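Local structure of putative esterase PA1618 (Pseudomonas aeruginosa, 4QD8) at residues Leu3-Pro8 with Leu73-Thr77; Gln79-Leu85 with Thr134-Leu140; Arg99-Arg105 with Asp117-Asp123. The protein is a hotdog-fold thioesterase of the PaaI family that binds phenacyl-coenzyme A and probably hydrolyses aryl-CoA thioesters such as 1,4-dihydroxy-2-naphthoyl-CoA. All coordinates share one frame; numbering follows the deposited sequence.

Contact 1. Residues Leu3-Pro8 with Leu73-Thr77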
loop_
_atom_site.group_PDB
_atom_site.type_symbol
_atom_site.label_atom_id
_atom_site.label_comp_id
_atom_site.label_asym_id
_atom_site.label_seq_id
_atom_site.Cartn_x
_atom_site.Cartn_y
_atom_site.Cartn_z
ATOM N N LEU A 3 -21.057 9.823 12.605
ATOM C CA LEU A 3 -20.053 8.777 12.508
ATOM C C LEU A 3 -19.681 8.358 13.917
ATOM O O LEU A 3 -19.378 7.196 14.189
ATOM C CB LEU A 3 -18.801 9.372 11.857
ATOM C CG LEU A 3 -18.000 8.659 10.780
ATOM C CD1 LEU A 3 -16.743 9.469 10.488
ATOM C CD2 LEU A 3 -17.646 7.274 11.199
ATOM N N TRP A 4 -19.688 9.336 14.814
ATOM C CA TRP A 4 -18.999 9.203 16.089
ATOM C C TRP A 4 -19.813 8.501 17.156
ATOM O O TRP A 4 -21.040 8.651 17.204
ATOM C CB TRP A 4 -18.597 10.594 16.591
ATOM C CG TRP A 4 -17.966 11.420 15.524
ATOM C CD1 TRP A 4 -18.447 12.573 14.974
ATOM C CD2 TRP A 4 -16.736 11.137 14.859
ATOM N NE1 TRP A 4 -17.585 13.029 14.005
ATOM C CE2 TRP A 4 -16.525 12.161 13.915
ATOM C CE3 TRP A 4 -15.789 10.109 14.968
ATOM C CZ2 TRP A 4 -15.396 12.195 13.091
ATOM C CZ3 TRP A 4 -14.677 10.136 14.146
ATOM C CH2 TRP A 4 -14.485 11.179 13.224
ATOM N N ARG A 5 -19.128 7.743 18.009
ATOM C CA ARG A 5 -19.728 7.238 19.237
ATOM C C ARG A 5 -19.487 8.258 20.332
ATOM O O ARG A 5 -20.430 8.814 20.897
ATOM C CB ARG A 5 -19.122 5.902 19.643
ATOM C CG ARG A 5 -19.801 5.251 20.835
ATOM C CD ARG A 5 -19.192 3.907 21.077
ATOM N NE ARG A 5 -19.975 3.060 21.972
ATOM C CZ ARG A 5 -19.780 2.976 23.283
ATOM N NH1 ARG A 5 -18.846 3.715 23.872
ATOM N NH2 ARG A 5 -20.524 2.154 24.011
ATOM N N GLN A 6 -18.213 8.502 20.631
ATOM C CA GLN A 6 -17.857 9.631 21.476
ATOM C C GLN A 6 -17.816 10.920 20.663
ATOM O O GLN A 6 -17.097 11.013 19.663
ATOM C CB GLN A 6 -16.517 9.405 22.169
ATOM C CG GLN A 6 -15.946 10.694 22.733
ATOM C CD GLN A 6 -15.399 10.547 24.135
ATOM O OE1 GLN A 6 -16.075 10.882 25.115
ATOM N NE2 GLN A 6 -14.163 10.056 24.245
ATOM N N THR A 7 -18.590 11.914 21.087
ATOM C CA THR A 7 -18.584 13.221 20.438
ATOM C C THR A 7 -17.186 13.835 20.532
ATOM O O THR A 7 -16.618 13.905 21.613
ATOM C CB THR A 7 -19.601 14.162 21.088
ATOM O OG1 THR A 7 -20.922 13.670 20.839
ATOM C CG2 THR A 7 -19.489 15.554 20.512
ATOM N N PRO A 8 -16.618 14.252 19.390
ATOM C CA PRO A 8 -15.253 14.788 19.472
ATOM C C PRO A 8 -15.201 16.047 20.329
ATOM O O PRO A 8 -16.055 16.918 20.203
ATOM C CB PRO A 8 -14.920 15.135 18.015
ATOM C CG PRO A 8 -15.872 14.288 17.181
ATOM C CD PRO A 8 -17.132 14.233 18.009
ATOM N N LEU A 73 -12.777 7.339 18.661
ATOM C CA LEU A 73 -14.049 8.041 18.848
ATOM C C LEU A 73 -15.215 7.234 18.291
ATOM O O LEU A 73 -16.371 7.640 18.414
ATOM C CB LEU A 73 -14.008 9.406 18.155
ATOM C CG LEU A 73 -13.029 10.437 18.720
ATOM C CD1 LEU A 73 -12.871 11.604 17.790
ATOM C CD2 LEU A 73 -13.535 10.914 20.083
ATOM N N CYS A 74 -14.908 6.100 17.668
ATOM C CA CYS A 74 -15.939 5.276 17.037
ATOM C C CYS A 74 -16.152 3.923 17.707
ATOM O O CYS A 74 -17.154 3.258 17.445
ATOM C CB CYS A 74 -15.632 5.057 15.554
ATOM S SG CYS A 74 -15.808 6.524 14.532
ATOM N N VAL A 75 -15.229 3.503 18.560
ATOM C CA VAL A 75 -15.415 2.224 19.247
ATOM C C VAL A 75 -15.923 2.376 20.665
ATOM O O VAL A 75 -15.891 3.461 21.243
ATOM C CB VAL A 75 -14.126 1.378 19.310
ATOM C CG1 VAL A 75 -13.628 1.073 17.920
ATOM C CG2 VAL A 75 -13.069 2.074 20.149
ATOM N N ASP A 76 -16.406 1.261 21.205
ATOM C CA ASP A 76 -16.723 1.142 22.613
ATOM C C ASP A 76 -15.418 0.952 23.374
ATOM O O ASP A 76 -14.874 -0.150 23.437
ATOM C CB ASP A 76 -17.635 -0.069 22.824
ATOM C CG ASP A 76 -18.001 -0.293 24.283
ATOM O OD1 ASP A 76 -17.475 0.414 25.173
ATOM O OD2 ASP A 76 -18.815 -1.205 24.537
ATOM N N THR A 77 -14.938 2.039 23.965
ATOM C CA THR A 77 -13.638 2.077 24.609
ATOM C C THR A 77 -13.587 1.332 25.939
ATOM O O THR A 77 -12.515 1.174 26.514
ATOM C CB THR A 77 -13.197 3.525 24.822
ATOM O OG1 THR A 77 -14.309 4.280 25.325
ATOM C CG2 THR A 77 -12.761 4.132 23.500
#

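Contact 2. Residues Gln79-Leu85 with Thr134-Leu140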
loop_
_atom_site.group_PDB
_atom_site.type_symbol
_atom_site.label_atom_id
_atom_site.label_comp_id
_atom_site.label_asym_id
_atom_site.label_seq_id
_atom_site.Cartn_x
_atom_site.Cartn_y
_atom_site.Cartn_z
ATOM N N GLN A 79 -14.518 -1.746 26.044
ATOM C CA GLN A 79 -14.274 -3.122 25.644
ATOM C C GLN A 79 -13.161 -3.273 24.618
ATOM O O GLN A 79 -12.632 -4.368 24.447
ATOM C CB GLN A 79 -15.539 -3.743 25.067
ATOM C CG GLN A 79 -16.578 -4.126 26.091
ATOM C CD GLN A 79 -17.695 -4.938 25.483
ATOM O OE1 GLN A 79 -18.813 -4.452 25.329
ATOM N NE2 GLN A 79 -17.396 -6.185 25.124
ATOM N N TYR A 80 -12.839 -2.188 23.921
ATOM C CA TYR A 80 -11.918 -2.268 22.788
ATOM C C TYR A 80 -10.910 -1.140 22.763
ATOM O O TYR A 80 -11.164 -0.046 23.254
ATOM C CB TYR A 80 -12.690 -2.227 21.462
ATOM C CG TYR A 80 -13.691 -3.333 21.291
ATOM C CD1 TYR A 80 -13.279 -4.635 21.058
ATOM C CD2 TYR A 80 -15.054 -3.073 21.351
ATOM C CE1 TYR A 80 -14.190 -5.651 20.897
ATOM C CE2 TYR A 80 -15.976 -4.086 21.197
ATOM C CZ TYR A 80 -15.536 -5.370 20.966
ATOM O OH TYR A 80 -16.448 -6.382 20.806
ATOM N N TYR A 81 -9.766 -1.403 22.148
ATOM C CA TYR A 81 -8.882 -0.318 21.775
ATOM C C TYR A 81 -8.448 -0.568 20.344
ATOM O O TYR A 81 -8.664 -1.651 19.806
ATOM C CB TYR A 81 -7.692 -0.199 22.720
ATOM C CG TYR A 81 -6.725 -1.345 22.646
ATOM C CD1 TYR A 81 -7.026 -2.565 23.224
ATOM C CD2 TYR A 81 -5.500 -1.197 22.019
ATOM C CE1 TYR A 81 -6.144 -3.614 23.168
ATOM C CE2 TYR A 81 -4.611 -2.237 21.959
ATOM C CZ TYR A 81 -4.937 -3.445 22.534
ATOM O OH TYR A 81 -4.053 -4.492 22.478
ATOM N N CYS A 82 -7.871 0.448 19.724
ATOM C CA CYS A 82 -7.551 0.369 18.306
ATOM C C CYS A 82 -6.074 0.606 18.088
ATOM O O CYS A 82 -5.488 1.489 18.710
ATOM C CB CYS A 82 -8.351 1.404 17.534
ATOM S SG CYS A 82 -10.130 1.127 17.678
ATOM N N VAL A 83 -5.476 -0.188 17.209
ATOM C CA VAL A 83 -4.077 0.027 16.839
ATOM C C VAL A 83 -3.929 0.023 15.320
ATOM O O VAL A 83 -4.703 -0.618 14.612
ATOM C CB VAL A 83 -3.157 -1.036 17.456
ATOM C CG1 VAL A 83 -3.219 -0.968 18.982
ATOM C CG2 VAL A 83 -3.540 -2.425 16.985
ATOM N N GLY A 84 -2.944 0.752 14.812
ATOM C CA GLY A 84 -2.677 0.724 13.382
ATOM C C GLY A 84 -2.325 -0.675 12.917
ATOM O O GLY A 84 -1.525 -1.372 13.549
ATOM N N LEU A 85 -2.891 -1.086 11.785
ATOM C CA LEU A 85 -2.586 -2.390 11.216
ATOM C C LEU A 85 -1.834 -2.264 9.891
ATOM O O LEU A 85 -0.839 -2.945 9.668
ATOM C CB LEU A 85 -3.873 -3.200 11.033
ATOM C CG LEU A 85 -3.750 -4.628 10.502
ATOM C CD1 LEU A 85 -3.080 -5.499 11.544
ATOM C CD2 LEU A 85 -5.122 -5.190 10.129
ATOM N N THR A 134 -5.612 1.393 7.778
ATOM C CA THR A 134 -6.389 0.276 8.343
ATOM C C THR A 134 -6.049 0.106 9.823
ATOM O O THR A 134 -4.895 -0.135 10.175
ATOM C CB THR A 134 -6.075 -1.015 7.608
ATOM O OG1 THR A 134 -6.295 -0.808 6.210
ATOM C CG2 THR A 134 -6.973 -2.181 8.105
ATOM N N MET A 135 -7.064 0.239 10.681
ATOM C CA MET A 135 -6.910 0.060 12.124
ATOM C C MET A 135 -7.451 -1.304 12.505
ATOM O O MET A 135 -8.422 -1.767 11.920
ATOM C CB MET A 135 -7.727 1.123 12.871
ATOM C CG MET A 135 -7.295 2.558 12.598
ATOM S SD MET A 135 -5.645 2.905 13.231
ATOM C CE MET A 135 -5.896 2.698 15.001
ATOM N N ALA A 136 -6.816 -1.949 13.478
ATOM C CA ALA A 136 -7.367 -3.168 14.071
ATOM C C ALA A 136 -8.156 -2.787 15.320
ATOM O O ALA A 136 -7.738 -1.938 16.099
ATOM C CB ALA A 136 -6.270 -4.129 14.428
ATOM N N VAL A 137 -9.302 -3.430 15.501
ATOM C CA VAL A 137 -10.102 -3.244 16.710
ATOM C C VAL A 137 -9.809 -4.442 17.610
ATOM O O VAL A 137 -10.056 -5.582 17.214
ATOM C CB VAL A 137 -11.597 -3.172 16.378
ATOM C CG1 VAL A 137 -12.407 -2.873 17.645
ATOM C CG2 VAL A 137 -11.846 -2.106 15.335
ATOM N N VAL A 138 -9.260 -4.176 18.795
ATOM C CA VAL A 138 -8.722 -5.223 19.670
ATOM C C VAL A 138 -9.402 -5.182 21.042
ATOM O O VAL A 138 -9.492 -4.122 21.657
ATOM C CB VAL A 138 -7.197 -5.054 19.852
ATOM C CG1 VAL A 138 -6.608 -6.239 20.600
ATOM C CG2 VAL A 138 -6.506 -4.877 18.497
ATOM N N PRO A 139 -9.891 -6.338 21.524
ATOM C CA PRO A 139 -10.511 -6.357 22.860
ATOM C C PRO A 139 -9.495 -6.078 23.969
ATOM O O PRO A 139 -8.400 -6.626 23.922
ATOM C CB PRO A 139 -11.046 -7.790 22.975
ATOM C CG PRO A 139 -11.253 -8.236 21.559
ATOM C CD PRO A 139 -10.092 -7.608 20.803
ATOM N N LEU A 140 -9.850 -5.235 24.940
ATOM C CA LEU A 140 -8.966 -4.935 26.073
ATOM C C LEU A 140 -8.674 -6.188 26.902
ATOM O O LEU A 140 -9.528 -7.068 27.035
ATOM C CB LEU A 140 -9.581 -3.858 26.973
ATOM C CG LEU A 140 -9.806 -2.467 26.384
ATOM C CD1 LEU A 140 -10.890 -1.723 27.149
ATOM C CD2 LEU A 140 -8.513 -1.668 26.387
#

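Contact 3. Residues Arg99-Arg105 with Asp117-Asp123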
loop_
_atom_site.group_PDB
_atom_site.type_symbol
_atom_site.label_atom_id
_atom_site.label_comp_id
_atom_site.label_asym_id
_atom_site.label_seq_id
_atom_site.Cartn_x
_atom_site.Cartn_y
_atom_site.Cartn_z
ATOM N N ARG A 99 1.658 25.179 7.169
ATOM C CA ARG A 99 1.135 23.989 7.842
ATOM C C ARG A 99 0.555 23.016 6.829
ATOM O O ARG A 99 0.161 23.400 5.722
ATOM C CB ARG A 99 0.048 24.363 8.859
ATOM C CG ARG A 99 0.502 25.319 9.966
ATOM C CD ARG A 99 -0.632 25.621 10.925
ATOM N NE ARG A 99 -1.011 24.467 11.737
ATOM C CZ ARG A 99 -0.310 24.018 12.773
ATOM N NH1 ARG A 99 0.823 24.616 13.125
ATOM N NH2 ARG A 99 -0.732 22.962 13.463
ATOM N N VAL A 100 0.508 21.747 7.216
ATOM C CA VAL A 100 -0.155 20.743 6.401
ATOM C C VAL A 100 -1.412 20.296 7.147
ATOM O O VAL A 100 -1.374 20.052 8.357
ATOM C CB VAL A 100 0.783 19.560 6.063
ATOM C CG1 VAL A 100 1.358 18.921 7.318
ATOM C CG2 VAL A 100 0.064 18.531 5.188
ATOM N N THR A 101 -2.530 20.235 6.427
ATOM C CA THR A 101 -3.834 19.939 7.031
ATOM C C THR A 101 -4.359 18.597 6.527
ATOM O O THR A 101 -4.387 18.361 5.320
ATOM C CB THR A 101 -4.840 21.046 6.678
ATOM O OG1 THR A 101 -4.375 22.294 7.209
ATOM C CG2 THR A 101 -6.215 20.747 7.269
ATOM N N ALA A 102 -4.765 17.725 7.451
ATOM C CA ALA A 102 -5.258 16.399 7.091
ATOM C C ALA A 102 -6.734 16.299 7.443
ATOM O O ALA A 102 -7.150 16.759 8.502
ATOM C CB ALA A 102 -4.471 15.325 7.832
ATOM N N VAL A 103 -7.521 15.702 6.553
ATOM C CA VAL A 103 -8.945 15.465 6.830
ATOM C C VAL A 103 -9.216 13.972 6.713
ATOM O O VAL A 103 -8.886 13.364 5.698
ATOM C CB VAL A 103 -9.841 16.228 5.841
ATOM C CG1 VAL A 103 -11.322 16.057 6.193
ATOM C CG2 VAL A 103 -9.490 17.709 5.842
ATOM N N ALA A 104 -9.807 13.385 7.748
ATOM C CA ALA A 104 -10.111 11.959 7.744
ATOM C C ALA A 104 -11.600 11.716 7.543
ATOM O O ALA A 104 -12.437 12.358 8.189
ATOM C CB ALA A 104 -9.645 11.302 9.041
ATOM N N ARG A 105 -11.908 10.767 6.668
ATOM C CA ARG A 105 -13.279 10.328 6.410
ATOM C C ARG A 105 -13.306 8.795 6.447
ATOM O O ARG A 105 -12.341 8.146 6.083
ATOM C CB ARG A 105 -13.745 10.838 5.046
ATOM C CG ARG A 105 -13.942 12.344 5.008
ATOM C CD ARG A 105 -14.311 12.853 3.626
ATOM N NE ARG A 105 -14.433 14.313 3.633
ATOM C CZ ARG A 105 -15.523 14.973 4.028
ATOM N NH1 ARG A 105 -16.600 14.311 4.444
ATOM N NH2 ARG A 105 -15.540 16.302 4.007
ATOM N N ASP A 117 -9.890 7.195 5.026
ATOM C CA ASP A 117 -9.364 7.922 3.872
ATOM C C ASP A 117 -8.827 9.241 4.423
ATOM O O ASP A 117 -9.573 9.993 5.058
ATOM C CB ASP A 117 -10.510 8.172 2.891
ATOM C CG ASP A 117 -10.128 9.094 1.750
ATOM O OD1 ASP A 117 -9.154 8.806 1.031
ATOM O OD2 ASP A 117 -10.835 10.098 1.557
ATOM N N ILE A 118 -7.538 9.531 4.234
ATOM C CA ILE A 118 -6.983 10.750 4.821
ATOM C C ILE A 118 -6.345 11.611 3.735
ATOM O O ILE A 118 -5.451 11.157 3.019
ATOM C CB ILE A 118 -5.996 10.430 5.959
ATOM C CG1 ILE A 118 -6.737 9.638 7.041
ATOM C CG2 ILE A 118 -5.447 11.720 6.582
ATOM C CD1 ILE A 118 -5.877 8.668 7.785
ATOM N N ARG A 119 -6.848 12.838 3.593
ATOM C CA ARG A 119 -6.372 13.750 2.541
ATOM C C ARG A 119 -5.605 14.921 3.156
ATOM O O ARG A 119 -6.116 15.596 4.051
ATOM C CB ARG A 119 -7.546 14.321 1.724
ATOM C CG ARG A 119 -8.540 13.312 1.148
ATOM C CD ARG A 119 -7.886 12.342 0.199
ATOM N NE ARG A 119 -8.872 11.408 -0.345
ATOM C CZ ARG A 119 -9.540 11.592 -1.481
ATOM N NH1 ARG A 119 -9.320 12.674 -2.220
ATOM N NH2 ARG A 119 -10.416 10.682 -1.885
ATOM N N LEU A 120 -4.399 15.183 2.647
ATOM C CA LEU A 120 -3.553 16.250 3.180
ATOM C C LEU A 120 -3.318 17.315 2.124
ATOM O O LEU A 120 -3.227 17.015 0.923
ATOM C CB LEU A 120 -2.195 15.706 3.649
ATOM C CG LEU A 120 -2.144 14.984 4.997
ATOM C CD1 LEU A 120 -2.870 13.655 4.913
ATOM C CD2 LEU A 120 -0.714 14.769 5.431
ATOM N N SER A 121 -3.204 18.552 2.588
ATOM C CA SER A 121 -2.897 19.669 1.698
ATOM C C SER A 121 -2.138 20.756 2.452
ATOM O O SER A 121 -2.288 20.925 3.673
ATOM C CB SER A 121 -4.180 20.231 1.077
ATOM O OG SER A 121 -5.047 20.719 2.079
ATOM N N GLY A 122 -1.295 21.477 1.723
ATOM C CA GLY A 122 -0.596 22.602 2.305
ATOM C C GLY A 122 -1.493 23.819 2.310
ATOM O O GLY A 122 -2.684 23.739 1.981
ATOM N N ASP A 123 -0.925 24.957 2.680
ATOM C CA ASP A 123 -1.750 26.142 2.854
ATOM C C ASP A 123 -2.303 26.668 1.535
ATOM O O ASP A 123 -3.289 27.396 1.532
ATOM C CB ASP A 123 -0.985 27.214 3.629
ATOM C CG ASP A 123 -0.751 26.818 5.076
ATOM O OD1 ASP A 123 -1.630 26.142 5.660
ATOM O OD2 ASP A 123 0.305 27.177 5.624
HETATM O O HOH W 1 1.902 24.547 3.658
HETATM O O HOH W 2 -2.776 23.648 5.492
#

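Contact 1. Residues Leu3-Pro8 with Leu73-Thr77
Arg5 and Gln6 turn two successive backbone N-H groups onto one acceptor, the carbonyl oxygen of Leu73. Neither 3-8 nor 73-77 is a regular helix or strand, and this forked pair is the backbone link between them. Arg5 N lies 2.8 Å from Leu73 O, in the carbonyl plane, while Gln6 N, 3.0 Å from the same Leu73 O, comes in tilted 33° from that plane.

Leu73 spreads its side chain over three residues of the arm. Its CB sits by the six-membered ring of Trp4, CB to CE3 3.7 Å; of its methyls, CD2 meets CG of Gln6 at 3.6 Å and CD1 faces CB and CG of Pro8. The indole is itself held between Leu3 CB on one face and Pro8 CG on the other. Cys74 SG makes an oblique sulfur-aromatic contact with this ring, 3.6 Å from Trp4 CE3.

With CG anti to the backbone N (chi1 -174°) and the chain extended as far as NE, Arg5 passes along the backbone of Val75 and lays its guanidinium over Asp76. The two planes are stacked, 15° apart, and the long salt bridge, Arg5 NH2 to Asp76 OD1 at 3.7 Å, rests on charge alone. Asp76 OD1 is hydrogen-bonded instead to Ser78 OG.

The N-terminal arm is thus fastened to the loop leaving helix 56-72. Trp4 NE1 bonds to Asp33 O, its ring also touches Leu37 of strand 36-42 and Ala70 of the helix, and Trp116 of strand 113-121 packs against Leu3, Trp4 and Cys74.

Contact 2. Residues Gln79-Leu85 with Thr134-Leu140
Thr134 accepts the backbone N-H of Leu85, Leu85 N to Thr134 O 2.7 Å, in an antiparallel ladder that continues beyond, Thr134 also bonding to Glu86. Its CG2 approaches Leu85 CD2, while its hydroxyl turns to Asn90 of the fourth subunit. Met135 pairs with Gly84 across a non-hydrogen-bonded site. The methionine chain bends at both chi2 and chi3, which curls its CE back over the opposite backbone, 3.3 Å from Val83 C; the same methyl touches Cys82 CB, and SD lies by Gly84 CA.

Ala136 exchanges both backbone bonds with Val83, the shorter being Ala136 N to Val83 O at 2.7 Å, and its methyl shares a face of the sheet with Val83 CG2; Leu85 CB touches that methyl as well. These strands, 80-91 and 127-139, belong to the curved antiparallel sheet of the hotdog fold, which wraps helix 56-72. Met135 and Cys82 point to the helix side and touch Ser71, while on the other face Val83 packs on Leu53 of the second subunit. Leu85 meets Leu85 of the third subunit.

Val137, paired with Cys82 on the helix side, reaches Tyr80 CB with CG1 at 3.9 Å. Val138 again bonds twice to its partner, Tyr81, and pushes CB over one face of that ring, a CH-pi contact 4.0 Å from the ring centroid and 23° off its normal. The tyrosine's chi1 of 68° puts CG between its own N and carbonyl carbon, swinging the ring across to the valine. Pro139 sets CG 4.0 Å from Tyr80 CE1. Leu140 donates N to Gln79 O from above the carbonyl plane and lays CD2 3.6 Å from Tyr81 CD1.

Contact 3. Residues Arg99-Arg105 with Asp117-Asp123
Arg99 opens the strand by giving its backbone N-H to a side chain: Arg99 N to Asp123 OD2 is 2.9 Å, and the donor stands above the carboxylate plane. A chi1 of -69° in Asp123 folds its carboxylate back toward Arg99. One water adds a second link, donating to Arg99 O and accepting from Asp123 N. The guanidinium of Arg99 leads away to Ser40 OG. Val100 sends CG2 to Leu120 CD2 at 3.8 Å.

Thr101 makes both backbone bonds of its pair with Ser121, the straighter being Thr101 N to Ser121 O, 2.8 Å with 172° at the hydrogen. Its OG1 is 2.7 Å from a second water, which also lies by Asp123 OD1 and bridges the two side chains. Ala102 CB touches both Leu120 CG, at 3.7 Å, and Ile118 CG2, at 3.9 Å. These neighbouring antiparallel strands, 99-106 and 113-121, form part of the hotdog sheet. On the side of Ala102 and Ala104 helix 56-72 packs, with Leu62 and Leu66 on Ala102 and Leu66 also on Ala104.

Val103 forms the next doubly bonded pair, with Arg119. On this opposite face Arg119 reaches back along its own strand to Asp117, Arg119 NE to Asp117 OD1 3.0 Å, in the guanidinium plane and on the syn lone pair; a weaker bond goes to OD2. The fourth subunit packs here, its Arg119 against Asp117 and its Ile107 against Arg119. Ala104 rests its CB against Ile118 CG1, back on the helix side. Arg105 makes two bonds to Asp117, the nearly linear one running from Asp117 N to Arg105 O at 2.8 Å.

From the N terminus, helices 10-15 and 21-25, strands 28-32 and 36-42 and helix 56-72 lie between 3-8 and 73-77, the loop on which contact 1 closes. The chain then enters strand 80-91 and opens contact 2, which closes only at the C-terminal end of the model with 134-140. Contact 3 falls wholly within that span, joining strands 99-106 and 113-121 across a short connection. Contacts 1 and 2 touch, with Val75 packed on Cys82 and Val137, whereas contacts 2 and 3 lie on opposite sides of the chain's centre. Strands 113-121 and 127-139 are neighbours, so contacts 2 and 3 belong to one sheet.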